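Local coordinates for tryptophan decarboxylase 1 (Oryza sativa subsp. japonica, PDB 6KHO), which catalyses the pyridoxal-phosphate-dependent decarboxylation of L-tryptophan and 5-hydroxy-L-tryptophan to tryptamine and serotonin, working as a homodimer, at residues S109-G115 with M391-Y396; L143-A147 with T339-V343; M149-P153 with C306-R312; Y301-I307 with M326-L332. One frame throughout, in Å; residues are numbered along the deposited sequence.

Contact 1: residues S109-G115 with M391-Y396; sequences SAAAIAG and MVMRTY
The S109 hydroxyl, lodged at the edge of the Y396 ring, is gripped twice: as N-cap of helix 110-122 its OG accepts from A112 N at 3.3 Å, and it is also hydrogen-bonded to M333 O. The OG sits over the backbone, between N and carbonyl carbon (chi1 66°), a torsion that places it to receive the A112 N-H. Next to it, A111 N donates to Y396 OH at 3.1 Å, with 159° at the hydrogen. Two amides of the first helical turn, lacking a carbonyl of their own helix, are thus met by side chains.

Small residues let the helices approach to 8.5 Å between axes. A111 CB is a knob among M391, V392, T395 and Y396, lying 3.7 Å from Y396 CE2. V392 CG2 reaches A112 CB at 3.5 Å, while the extended M391 chain lays SD 3.5 Å from G115 CA, where a CB would be tight. T395 OG1 folds back onto M391 O in its own helix and also bonds T80 of the second subunit. At the dimer interface, two amides of a buried helix start are met by hydroxyls while alanines and glycine provide the close fit.

Contact 2: residues L143-A147 with T339-V343; sequences LDWLA and TCLYV
Y342 drives its hydroxyl into helix 133-149, where OH donates to L143 O at 2.7 Å. The donor lies in the carbonyl plane on a lone pair, with a C=O...donor angle of 120°, and the same oxygen still receives its helical bond from A147 N at 2.9 Å. Two donors therefore hold one buried carbonyl. Packing is closest round this point. L146 brings CB to 3.4 Å from Y342 OH, and L143 runs alongside the tyrosine in the opposite sense, its CD2 3.8 Å from Y342 CZ. Because L146 CG points away from its own backbone N (chi1 176°), its CD2 can pass the hydroxyl and meet C340 SG at 3.8 Å. The A147 methyl meets the ring obliquely, at a similar distance from Y342 CE2.

Strand 339-343 belongs to the seven-stranded mixed sheet of the large domain in fold-type I pyridoxal-phosphate enzymes, and segment 143-147 runs at 79° to this strand. In such a strand alternate residues face the same way, so C340 and Y342 meet the helix while L341 turns from it. A compact cysteine suits the nearer position, and a long tyrosine bridges the wider one. A phenylalanine in place of Y342 would probably leave L143 O with its helical bond alone and open a small gap beside L146 CB.

The looser side is the far flank of the helix, where partly exposed D144 bonds Q148, while W145 NE1 donates to R67 O of the second subunit.

Contact 3: residues M149-P153 with C306-R312; sequences MLNLP and CICPEFR
A Schellman motif closes helix 133-149, and R312 docks on the carbonyls of L150 and N151 at its end. N151 supplies the left-handed turn, with phi 55°, a conformation that asparagine tolerates better than most residues. R312 NE donates to L150 O at 2.9 Å, nearly along the C=O axis and close to the guanidinium plane. NH2 reaches N151 O, also at 2.9 Å, but comes from above that carbonyl's plane. The side chain leaves its backbone extended and then bends at chi2 (44°), which turns the NE/NH2 edge of the guanidinium to both oxygens. A methionine in place of R312 would probably leave the L150 and N151 carbonyls without these donors and the helix end without a nearby positive charge.

M149 O is served by water instead: one water links it to C306 O, another to I307 O. I307 CA also brings its hydrogen to this oxygen, at a CA to O distance of 3.4 Å. Beneath these polar links the loops meet through aliphatic branches. I307 CG2 wedges between L150 CD2, at 3.6 Å, and M149 CB, at 3.8 Å, while C306 CB rests more lightly on L150 CD2. R312 NH1 has a long, weak ion pair with D316. Since the carbonyl end of a helix is partly negative, the arginine's charge is likely to stabilise it while two N-H groups tie the loops together.

Contact 4: residues Y301-I307 with M326-L332; sequences YAGSACI and MSPHKWL. With PLP (pyridoxal-5'-phosphate), chain C.
Residues 301-305 coil with helical angles but without the regular helical bonds, against the short, weakly bonded helix near 328-331, the CA atoms of G303 and M326 only 5.4 Å apart. Glycine suits that place because a CB would clash with M326 CB; the doubly bent M326 chain instead curls its CE to 3.6 Å from G303 C. The Y301 and W331 rings lie nearly parallel, planes at 3°, but slid so far that they hardly overlap, and Y301 CZ sits 3.6 Å from W331 CE3. A305 CB meets the same indole at CZ3. S304, small and polar, tucks OG against L332 CB at 3.5 Å and shares a water with W331 N, which donates to it; Y301 O and S327 O lie within its reach too.

K330 leads to the cofactor: its NZ is covalently joined to PLP C4A at 1.4 Å, consistent with the internal aldimine of this enzyme class. Y301 also stacks on F104, a serotonin-binding residue. PLP is also bonded to T175 N, S176 OG and, from the second subunit, G381 N. Helix 386-420 flanks W331, D408 taking its NE1, L146 of helix 133-149 packs on M326 and L332, and C340 of strand 339-343 pairs with M326.

In the fold
Contacts 1, 2 and 4 are buried, whereas contact 3 lies partly at the surface, where a charged side chain and two bridging waters join the apolar contacts. Helix 133-149 ties contact 2 to contact 3, its body packing on the sheet and its end closed by a Schellman turn whose L150 and N151 carbonyls bind R312; L150 and M149 then carry packing into contact 4. Contacts 3 and 4 share C306 and I307. Helix 386-420 supplies half of contact 1, and its M393 touches W145 and M149. Contact 4 alone reaches the cofactor, contact 1 has the most residues within reach of the second subunit, and contact 2 joins contact 4 through the backbone bond between C340 N and M326 O.

Contact 1: residues S109-G115 with M391-Y396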
loop_
_atom_site.group_PDB
_atom_site.type_symbol
_atom_site.label_atom_id
_atom_site.label_comp_id
_atom_site.label_asym_id
_atom_site.label_seq_id
_atom_site.Cartn_x
_atom_site.Cartn_y
_atom_site.Cartn_z
ATOM N N SER A 109 -1.572 18.574 5.393
ATOM C CA SER A 109 -0.743 19.757 5.576
ATOM C C SER A 109 0.099 19.981 4.331
ATOM O O SER A 109 0.398 19.040 3.584
ATOM C CB SER A 109 0.162 19.634 6.811
ATOM O OG SER A 109 1.133 18.599 6.649
ATOM N N ALA A 110 0.488 21.241 4.122
ATOM C CA ALA A 110 1.321 21.571 2.966
ATOM C C ALA A 110 2.645 20.814 3.000
ATOM O O ALA A 110 3.127 20.353 1.959
ATOM C CB ALA A 110 1.563 23.079 2.909
ATOM N N ALA A 111 3.231 20.649 4.192
ATOM C CA ALA A 111 4.495 19.921 4.297
ATOM C C ALA A 111 4.341 18.466 3.864
ATOM O O ALA A 111 5.225 17.915 3.195
ATOM C CB ALA A 111 5.037 19.989 5.725
ATOM N N ALA A 112 3.229 17.829 4.233
ATOM C CA ALA A 112 3.045 16.421 3.898
ATOM C C ALA A 112 2.803 16.231 2.409
ATOM O O ALA A 112 3.343 15.299 1.803
ATOM C CB ALA A 112 1.884 15.823 4.697
ATOM N N ILE A 113 1.986 17.100 1.809
ATOM C CA ILE A 113 1.760 17.040 0.366
ATOM C C ILE A 113 3.062 17.293 -0.388
ATOM O O ILE A 113 3.374 16.598 -1.361
ATOM C CB ILE A 113 0.668 18.041 -0.050
ATOM C CG1 ILE A 113 -0.665 17.674 0.609
ATOM C CG2 ILE A 113 0.520 18.044 -1.556
ATOM C CD1 ILE A 113 -1.665 18.843 0.644
ATOM N N ALA A 114 3.844 18.281 0.061
ATOM C CA ALA A 114 5.150 18.550 -0.537
ATOM C C ALA A 114 6.052 17.329 -0.455
ATOM O O ALA A 114 6.680 16.933 -1.449
ATOM C CB ALA A 114 5.810 19.747 0.161
ATOM N N GLY A 115 6.106 16.699 0.725
ATOM C CA GLY A 115 6.951 15.532 0.889
ATOM C C GLY A 115 6.523 14.375 0.010
ATOM O O GLY A 115 7.360 13.697 -0.597
ATOM N N MET A 391 8.944 15.421 7.137
ATOM C CA MET A 391 8.743 16.824 6.769
ATOM C C MET A 391 7.688 17.493 7.644
ATOM O O MET A 391 7.799 18.684 7.963
ATOM C CB MET A 391 8.353 16.920 5.306
ATOM C CG MET A 391 9.539 16.812 4.374
ATOM S SD MET A 391 9.143 17.561 2.784
ATOM C CE MET A 391 10.748 17.454 1.995
ATOM N N VAL A 392 6.646 16.754 8.020
ATOM C CA VAL A 392 5.618 17.307 8.898
ATOM C C VAL A 392 6.217 17.651 10.260
ATOM O O VAL A 392 6.034 18.763 10.776
ATOM C CB VAL A 392 4.438 16.321 9.026
ATOM C CG1 VAL A 392 3.572 16.669 10.234
ATOM C CG2 VAL A 392 3.615 16.324 7.745
ATOM N N MET A 393 6.937 16.701 10.864
ATOM C CA MET A 393 7.537 16.947 12.173
ATOM C C MET A 393 8.642 17.997 12.097
ATOM O O MET A 393 8.742 18.862 12.978
ATOM C CB MET A 393 8.091 15.646 12.762
ATOM C CG MET A 393 7.029 14.707 13.339
ATOM S SD MET A 393 7.690 13.136 13.969
ATOM C CE MET A 393 8.355 12.391 12.470
ATOM N N ARG A 394 9.483 17.938 11.057
ATOM C CA ARG A 394 10.611 18.866 10.950
ATOM C C ARG A 394 10.141 20.299 10.713
ATOM O O ARG A 394 10.737 21.245 11.236
ATOM C CB ARG A 394 11.562 18.432 9.826
ATOM C CG ARG A 394 12.794 19.355 9.614
ATOM C CD ARG A 394 13.602 19.406 10.910
ATOM N NE ARG A 394 14.905 20.068 10.815
ATOM C CZ ARG A 394 15.213 21.178 11.472
ATOM N NH1 ARG A 394 14.296 21.760 12.227
ATOM N NH2 ARG A 394 16.424 21.713 11.363
ATOM N N THR A 395 9.083 20.488 9.924
ATOM C CA THR A 395 8.671 21.849 9.588
ATOM C C THR A 395 7.819 22.466 10.698
ATOM O O THR A 395 8.028 23.626 11.071
ATOM C CB THR A 395 7.916 21.859 8.250
ATOM O OG1 THR A 395 8.697 21.196 7.245
ATOM C CG2 THR A 395 7.631 23.300 7.782
ATOM N N TYR A 396 6.865 21.710 11.244
ATOM C CA TYR A 396 5.909 22.265 12.202
ATOM C C TYR A 396 6.364 22.140 13.656
ATOM O O TYR A 396 6.098 23.045 14.455
ATOM C CB TYR A 396 4.544 21.599 12.026
ATOM C CG TYR A 396 4.012 21.754 10.620
ATOM C CD1 TYR A 396 4.085 22.980 9.960
ATOM C CD2 TYR A 396 3.461 20.675 9.940
ATOM C CE1 TYR A 396 3.614 23.129 8.665
ATOM C CE2 TYR A 396 2.976 20.815 8.639
ATOM C CZ TYR A 396 3.054 22.048 8.019
ATOM O OH TYR A 396 2.576 22.185 6.745
#

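Contact 2: residues L143-A147 with T339-V343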
loop_
_atom_site.group_PDB
_atom_site.type_symbol
_atom_site.label_atom_id
_atom_site.label_comp_id
_atom_site.label_asym_id
_atom_site.label_seq_id
_atom_site.Cartn_x
_atom_site.Cartn_y
_atom_site.Cartn_z
ATOM N N LEU A 143 10.133 7.273 12.418
ATOM C CA LEU A 143 9.475 6.416 13.402
ATOM C C LEU A 143 9.985 6.702 14.807
ATOM O O LEU A 143 9.206 6.757 15.767
ATOM C CB LEU A 143 9.699 4.949 13.046
ATOM C CG LEU A 143 8.876 4.435 11.868
ATOM C CD1 LEU A 143 9.515 3.182 11.291
ATOM C CD2 LEU A 143 7.423 4.184 12.323
ATOM N N ASP A 144 11.298 6.869 14.941
ATOM C CA ASP A 144 11.893 7.163 16.239
ATOM C C ASP A 144 11.410 8.502 16.785
ATOM O O ASP A 144 11.079 8.612 17.971
ATOM C CB ASP A 144 13.411 7.146 16.114
ATOM C CG ASP A 144 14.088 7.024 17.451
ATOM O OD1 ASP A 144 14.347 8.067 18.092
ATOM O OD2 ASP A 144 14.328 5.881 17.869
ATOM N N TRP A 145 11.393 9.543 15.940
ATOM C CA TRP A 145 10.883 10.840 16.373
ATOM C C TRP A 145 9.445 10.732 16.859
ATOM O O TRP A 145 9.088 11.303 17.893
ATOM C CB TRP A 145 10.946 11.857 15.230
ATOM C CG TRP A 145 12.282 12.460 14.929
ATOM C CD1 TRP A 145 13.517 12.030 15.341
ATOM C CD2 TRP A 145 12.511 13.614 14.109
ATOM N NE1 TRP A 145 14.496 12.855 14.824
ATOM C CE2 TRP A 145 13.901 13.834 14.070
ATOM C CE3 TRP A 145 11.668 14.484 13.410
ATOM C CZ2 TRP A 145 14.467 14.896 13.352
ATOM C CZ3 TRP A 145 12.226 15.534 12.706
ATOM C CH2 TRP A 145 13.616 15.729 12.678
ATOM N N LEU A 146 8.589 10.054 16.088
ATOM C CA LEU A 146 7.188 9.901 16.494
ATOM C C LEU A 146 7.067 9.106 17.794
ATOM O O LEU A 146 6.242 9.432 18.663
ATOM C CB LEU A 146 6.391 9.217 15.378
ATOM C CG LEU A 146 4.922 8.894 15.700
ATOM C CD1 LEU A 146 4.136 10.171 16.051
ATOM C CD2 LEU A 146 4.278 8.169 14.515
ATOM N N ALA A 147 7.877 8.055 17.942
ATOM C CA ALA A 147 7.882 7.306 19.195
ATOM C C ALA A 147 8.265 8.203 20.370
ATOM O O ALA A 147 7.740 8.043 21.479
ATOM C CB ALA A 147 8.827 6.106 19.088
ATOM N N THR A 339 0.582 4.543 8.006
ATOM C CA THR A 339 0.290 3.883 9.279
ATOM C C THR A 339 1.602 3.402 9.868
ATOM O O THR A 339 2.400 2.779 9.163
ATOM C CB THR A 339 -0.664 2.695 9.104
ATOM O OG1 THR A 339 -1.884 3.150 8.514
ATOM C CG2 THR A 339 -0.975 2.033 10.464
ATOM N N CYS A 340 1.827 3.691 11.146
ATOM C CA CYS A 340 3.073 3.342 11.818
ATOM C C CYS A 340 2.834 2.153 12.738
ATOM O O CYS A 340 1.937 2.198 13.579
ATOM C CB CYS A 340 3.604 4.539 12.609
ATOM S SG CYS A 340 4.023 5.918 11.488
ATOM N N LEU A 341 3.635 1.100 12.575
ATOM C CA LEU A 341 3.579 -0.081 13.428
ATOM C C LEU A 341 4.861 -0.175 14.241
ATOM O O LEU A 341 5.952 -0.099 13.671
ATOM C CB LEU A 341 3.414 -1.353 12.589
ATOM C CG LEU A 341 3.704 -2.668 13.322
ATOM C CD1 LEU A 341 2.650 -2.903 14.422
ATOM C CD2 LEU A 341 3.740 -3.823 12.337
ATOM N N TYR A 342 4.730 -0.367 15.553
ATOM C CA TYR A 342 5.862 -0.553 16.458
ATOM C C TYR A 342 5.748 -1.916 17.121
ATOM O O TYR A 342 4.652 -2.324 17.511
ATOM C CB TYR A 342 5.903 0.530 17.547
ATOM C CG TYR A 342 6.115 1.931 17.011
ATOM C CD1 TYR A 342 5.033 2.720 16.639
ATOM C CD2 TYR A 342 7.400 2.456 16.862
ATOM C CE1 TYR A 342 5.221 4.012 16.145
ATOM C CE2 TYR A 342 7.603 3.751 16.374
ATOM C CZ TYR A 342 6.510 4.520 16.020
ATOM O OH TYR A 342 6.697 5.792 15.526
ATOM N N VAL A 343 6.876 -2.625 17.243
ATOM C CA VAL A 343 6.899 -3.942 17.874
ATOM C C VAL A 343 8.048 -3.994 18.871
ATOM O O VAL A 343 9.082 -3.348 18.684
ATOM C CB VAL A 343 7.018 -5.088 16.838
ATOM C CG1 VAL A 343 5.859 -5.029 15.822
ATOM C CG2 VAL A 343 8.345 -5.037 16.115
#

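Contact 3: residues M149-P153 with C306-R312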
loop_
_atom_site.group_PDB
_atom_site.type_symbol
_atom_site.label_atom_id
_atom_site.label_comp_id
_atom_site.label_asym_id
_atom_site.label_seq_id
_atom_site.Cartn_x
_atom_site.Cartn_y
_atom_site.Cartn_z
ATOM N N MET A 149 7.670 11.555 20.504
ATOM C CA MET A 149 6.485 12.380 20.751
ATOM C C MET A 149 5.427 11.607 21.537
ATOM O O MET A 149 4.795 12.154 22.451
ATOM C CB MET A 149 5.895 12.882 19.431
ATOM C CG MET A 149 6.831 13.745 18.595
ATOM S SD MET A 149 5.944 14.827 17.454
ATOM C CE MET A 149 4.993 13.657 16.475
ATOM N N LEU A 150 5.210 10.340 21.182
ATOM C CA LEU A 150 4.223 9.501 21.853
ATOM C C LEU A 150 4.695 9.011 23.209
ATOM O O LEU A 150 3.912 8.383 23.932
ATOM C CB LEU A 150 3.887 8.278 20.999
ATOM C CG LEU A 150 3.179 8.522 19.670
ATOM C CD1 LEU A 150 3.166 7.239 18.842
ATOM C CD2 LEU A 150 1.774 9.007 19.937
ATOM N N ASN A 151 5.958 9.247 23.548
ATOM C CA ASN A 151 6.538 8.712 24.769
ATOM C C ASN A 151 6.386 7.199 24.844
ATOM O O ASN A 151 6.099 6.638 25.904
ATOM C CB ASN A 151 5.927 9.376 25.995
ATOM C CG ASN A 151 6.868 10.328 26.625
ATOM O OD1 ASN A 151 7.778 9.919 27.345
ATOM N ND2 ASN A 151 6.707 11.608 26.319
ATOM N N LEU A 152 6.575 6.523 23.712
ATOM C CA LEU A 152 6.609 5.072 23.760
ATOM C C LEU A 152 7.789 4.611 24.616
ATOM O O LEU A 152 8.834 5.264 24.642
ATOM C CB LEU A 152 6.722 4.476 22.360
ATOM C CG LEU A 152 5.521 4.660 21.430
ATOM C CD1 LEU A 152 5.727 3.835 20.172
ATOM C CD2 LEU A 152 4.218 4.247 22.113
ATOM N N PRO A 153 7.633 3.510 25.351
ATOM C CA PRO A 153 8.791 2.887 26.004
ATOM C C PRO A 153 9.910 2.632 25.000
ATOM O O PRO A 153 9.665 2.377 23.815
ATOM C CB PRO A 153 8.226 1.571 26.553
ATOM C CG PRO A 153 6.768 1.829 26.716
ATOM C CD PRO A 153 6.371 2.817 25.654
ATOM N N CYS A 306 -2.011 11.157 21.721
ATOM C CA CYS A 306 -1.146 10.740 22.812
ATOM C C CYS A 306 0.221 11.403 22.772
ATOM O O CYS A 306 1.049 11.135 23.650
ATOM C CB CYS A 306 -1.014 9.218 22.804
ATOM S SG CYS A 306 -2.599 8.396 23.174
ATOM N N ILE A 307 0.472 12.276 21.790
ATOM C CA ILE A 307 1.622 13.165 21.862
ATOM C C ILE A 307 1.402 14.303 22.845
ATOM O O ILE A 307 2.342 15.058 23.125
ATOM C CB ILE A 307 1.970 13.728 20.468
ATOM C CG1 ILE A 307 0.918 14.755 20.033
ATOM C CG2 ILE A 307 2.115 12.584 19.467
ATOM C CD1 ILE A 307 1.281 15.549 18.771
ATOM N N CYS A 308 0.170 14.448 23.382
ATOM C CA CYS A 308 -0.171 15.420 24.420
ATOM C C CYS A 308 -0.216 14.737 25.780
ATOM O O CYS A 308 -0.823 13.660 25.905
ATOM C CB CYS A 308 -1.519 16.068 24.121
ATOM S SG CYS A 308 -1.552 16.988 22.558
ATOM N N PRO A 309 0.415 15.322 26.804
ATOM C CA PRO A 309 0.473 14.648 28.119
ATOM C C PRO A 309 -0.884 14.298 28.710
ATOM O O PRO A 309 -1.017 13.264 29.377
ATOM C CB PRO A 309 1.218 15.671 28.989
ATOM C CG PRO A 309 2.091 16.421 28.021
ATOM C CD PRO A 309 1.285 16.512 26.745
ATOM N N GLU A 310 -1.902 15.126 28.489
ATOM C CA GLU A 310 -3.208 14.865 29.080
ATOM C C GLU A 310 -3.935 13.688 28.437
ATOM O O GLU A 310 -4.956 13.249 28.974
ATOM C CB GLU A 310 -4.073 16.123 28.997
ATOM C CG GLU A 310 -4.526 16.465 27.593
ATOM C CD GLU A 310 -3.643 17.508 26.917
ATOM O OE1 GLU A 310 -4.167 18.227 26.034
ATOM O OE2 GLU A 310 -2.439 17.605 27.259
ATOM N N PHE A 311 -3.452 13.171 27.302
ATOM C CA PHE A 311 -4.043 11.995 26.679
ATOM C C PHE A 311 -3.167 10.758 26.790
ATOM O O PHE A 311 -3.653 9.650 26.535
ATOM C CB PHE A 311 -4.347 12.259 25.194
ATOM C CG PHE A 311 -5.352 13.352 24.971
ATOM C CD1 PHE A 311 -6.697 13.127 25.218
ATOM C CD2 PHE A 311 -4.953 14.603 24.519
ATOM C CE1 PHE A 311 -7.624 14.129 25.022
ATOM C CE2 PHE A 311 -5.876 15.610 24.330
ATOM C CZ PHE A 311 -7.214 15.375 24.579
ATOM N N ARG A 312 -1.896 10.916 27.166
ATOM C CA ARG A 312 -0.966 9.794 27.152
ATOM C C ARG A 312 -1.359 8.698 28.144
ATOM O O ARG A 312 -0.889 7.560 28.013
ATOM C CB ARG A 312 0.450 10.331 27.416
ATOM C CG ARG A 312 1.588 9.314 27.382
ATOM C CD ARG A 312 1.508 8.336 26.211
ATOM N NE ARG A 312 2.603 7.372 26.302
ATOM C CZ ARG A 312 2.641 6.358 27.166
ATOM N NH1 ARG A 312 1.631 6.152 28.010
ATOM N NH2 ARG A 312 3.693 5.548 27.189
HETATM O O HOH W 1 3.417 11.674 24.893
HETATM O O HOH W 2 5.019 14.760 22.661
#

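Contact 4: residues Y301-I307 with M326-L332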
loop_
_atom_site.group_PDB
_atom_site.type_symbol
_atom_site.label_atom_id
_atom_site.label_comp_id
_atom_site.label_asym_id
_atom_site.label_seq_id
_atom_site.Cartn_x
_atom_site.Cartn_y
_atom_site.Cartn_z
ATOM N N TYR A 301 -6.629 6.138 15.156
ATOM C CA TYR A 301 -7.049 7.534 15.238
ATOM C C TYR A 301 -6.488 8.228 16.472
ATOM O O TYR A 301 -5.752 9.212 16.367
ATOM C CB TYR A 301 -8.582 7.601 15.249
ATOM C CG TYR A 301 -9.162 8.926 15.702
ATOM C CD1 TYR A 301 -9.115 10.056 14.874
ATOM C CD2 TYR A 301 -9.780 9.039 16.938
ATOM C CE1 TYR A 301 -9.661 11.264 15.287
ATOM C CE2 TYR A 301 -10.317 10.234 17.361
ATOM C CZ TYR A 301 -10.266 11.340 16.534
ATOM O OH TYR A 301 -10.810 12.525 16.970
ATOM N N ALA A 302 -6.823 7.718 17.652
ATOM C CA ALA A 302 -6.527 8.431 18.885
ATOM C C ALA A 302 -5.056 8.372 19.280
ATOM O O ALA A 302 -4.646 9.137 20.149
ATOM C CB ALA A 302 -7.391 7.886 20.016
ATOM N N GLY A 303 -4.260 7.485 18.678
ATOM C CA GLY A 303 -2.834 7.485 18.957
ATOM C C GLY A 303 -2.190 8.852 18.798
ATOM O O GLY A 303 -1.331 9.238 19.597
ATOM N N SER A 304 -2.595 9.607 17.767
ATOM C CA SER A 304 -2.004 10.928 17.545
ATOM C C SER A 304 -2.222 11.863 18.727
ATOM O O SER A 304 -1.361 12.705 19.012
ATOM C CB SER A 304 -2.569 11.568 16.274
ATOM O OG SER A 304 -2.208 10.830 15.129
ATOM N N ALA A 305 -3.360 11.740 19.426
ATOM C CA ALA A 305 -3.604 12.609 20.571
ATOM C C ALA A 305 -2.651 12.321 21.723
ATOM O O ALA A 305 -2.476 13.175 22.601
ATOM C CB ALA A 305 -5.056 12.470 21.043
ATOM N N CYS A 306 -2.011 11.157 21.721
ATOM C CA CYS A 306 -1.146 10.740 22.812
ATOM C C CYS A 306 0.221 11.403 22.772
ATOM O O CYS A 306 1.049 11.135 23.650
ATOM C CB CYS A 306 -1.014 9.218 22.804
ATOM S SG CYS A 306 -2.599 8.396 23.174
ATOM N N ILE A 307 0.472 12.276 21.790
ATOM C CA ILE A 307 1.622 13.165 21.862
ATOM C C ILE A 307 1.402 14.303 22.845
ATOM O O ILE A 307 2.342 15.058 23.125
ATOM C CB ILE A 307 1.970 13.728 20.468
ATOM C CG1 ILE A 307 0.918 14.755 20.033
ATOM C CG2 ILE A 307 2.115 12.584 19.467
ATOM C CD1 ILE A 307 1.281 15.549 18.771
ATOM N N MET A 326 -0.643 3.129 14.875
ATOM C CA MET A 326 -1.476 4.310 14.751
ATOM C C MET A 326 -1.226 4.916 13.377
ATOM O O MET A 326 -0.216 4.630 12.723
ATOM C CB MET A 326 -1.195 5.331 15.862
ATOM C CG MET A 326 0.254 5.584 16.084
ATOM S SD MET A 326 0.793 7.030 15.170
ATOM C CE MET A 326 0.513 8.215 16.471
ATOM N N SER A 327 -2.167 5.742 12.932
ATOM C CA SER A 327 -2.135 6.273 11.570
ATOM C C SER A 327 -1.984 7.783 11.592
ATOM O O SER A 327 -2.952 8.504 11.892
ATOM C CB SER A 327 -3.392 5.871 10.803
ATOM O OG SER A 327 -3.393 4.473 10.571
ATOM N N PRO A 328 -0.803 8.307 11.295
ATOM C CA PRO A 328 -0.688 9.747 11.048
ATOM C C PRO A 328 -1.635 10.213 9.959
ATOM O O PRO A 328 -2.039 11.377 9.975
ATOM C CB PRO A 328 0.781 9.923 10.636
ATOM C CG PRO A 328 1.484 8.782 11.320
ATOM C CD PRO A 328 0.508 7.628 11.257
ATOM N N HIS A 329 -2.035 9.329 9.032
ATOM C CA HIS A 329 -2.957 9.800 8.001
ATOM C C HIS A 329 -4.383 9.963 8.508
ATOM O O HIS A 329 -5.259 10.353 7.730
ATOM C CB HIS A 329 -2.904 8.907 6.744
ATOM C CG HIS A 329 -3.556 7.561 6.884
ATOM N ND1 HIS A 329 -2.940 6.404 6.457
ATOM C CD2 HIS A 329 -4.787 7.191 7.316
ATOM C CE1 HIS A 329 -3.749 5.376 6.651
ATOM N NE2 HIS A 329 -4.876 5.827 7.173
ATOM N N LYS A 330 -4.636 9.700 9.787
ATOM C CA LYS A 330 -5.893 10.124 10.387
ATOM C C LYS A 330 -5.717 11.519 10.962
ATOM O O LYS A 330 -6.081 12.505 10.319
ATOM C CB LYS A 330 -6.348 9.147 11.475
ATOM C CG LYS A 330 -6.672 7.783 10.937
ATOM C CD LYS A 330 -8.147 7.575 10.816
ATOM C CE LYS A 330 -8.479 6.134 11.120
ATOM N NZ LYS A 330 -9.425 5.599 10.129
ATOM N N TRP A 331 -5.092 11.616 12.136
ATOM C CA TRP A 331 -5.111 12.840 12.930
ATOM C C TRP A 331 -3.727 13.478 13.091
ATOM O O TRP A 331 -3.505 14.226 14.048
ATOM C CB TRP A 331 -5.721 12.523 14.305
ATOM C CG TRP A 331 -6.345 13.681 15.040
ATOM C CD1 TRP A 331 -6.517 14.967 14.589
ATOM C CD2 TRP A 331 -6.877 13.650 16.369
ATOM N NE1 TRP A 331 -7.131 15.732 15.565
ATOM C CE2 TRP A 331 -7.353 14.945 16.666
ATOM C CE3 TRP A 331 -7.002 12.640 17.343
ATOM C CZ2 TRP A 331 -7.943 15.259 17.895
ATOM C CZ3 TRP A 331 -7.580 12.953 18.554
ATOM C CH2 TRP A 331 -8.046 14.249 18.822
ATOM N N LEU A 332 -2.782 13.224 12.189
ATOM C CA LEU A 332 -1.476 13.870 12.346
ATOM C C LEU A 332 -1.012 14.538 11.049
ATOM O O LEU A 332 0.182 14.549 10.721
ATOM C CB LEU A 332 -0.435 12.878 12.865
ATOM C CG LEU A 332 0.696 13.500 13.689
ATOM C CD1 LEU A 332 0.145 14.076 14.989
ATOM C CD2 LEU A 332 1.814 12.492 13.961
HETATM N N1 PLP C . -8.950 0.918 13.225
HETATM C C2 PLP C . -9.374 2.123 13.748
HETATM C C2A PLP C . -9.576 2.310 15.219
HETATM C C3 PLP C . -9.626 3.189 12.899
HETATM O O3 PLP C . -10.043 4.384 13.422
HETATM C C4 PLP C . -9.438 3.054 11.528
HETATM C C4A PLP C . -9.337 4.277 10.663
HETATM C C5 PLP C . -9.013 1.842 11.003
HETATM C C6 PLP C . -8.773 0.770 11.859
HETATM C C5A PLP C . -8.844 1.745 9.501
HETATM O O4P PLP C . -8.140 0.598 9.084
HETATM P P PLP C . -7.351 0.573 7.664
HETATM O O1P PLP C . -8.239 1.065 6.554
HETATM O O2P PLP C . -6.909 -0.851 7.436
HETATM O O3P PLP C . -6.137 1.485 7.691
HETATM O O HOH W 3 -4.233 9.595 14.136
#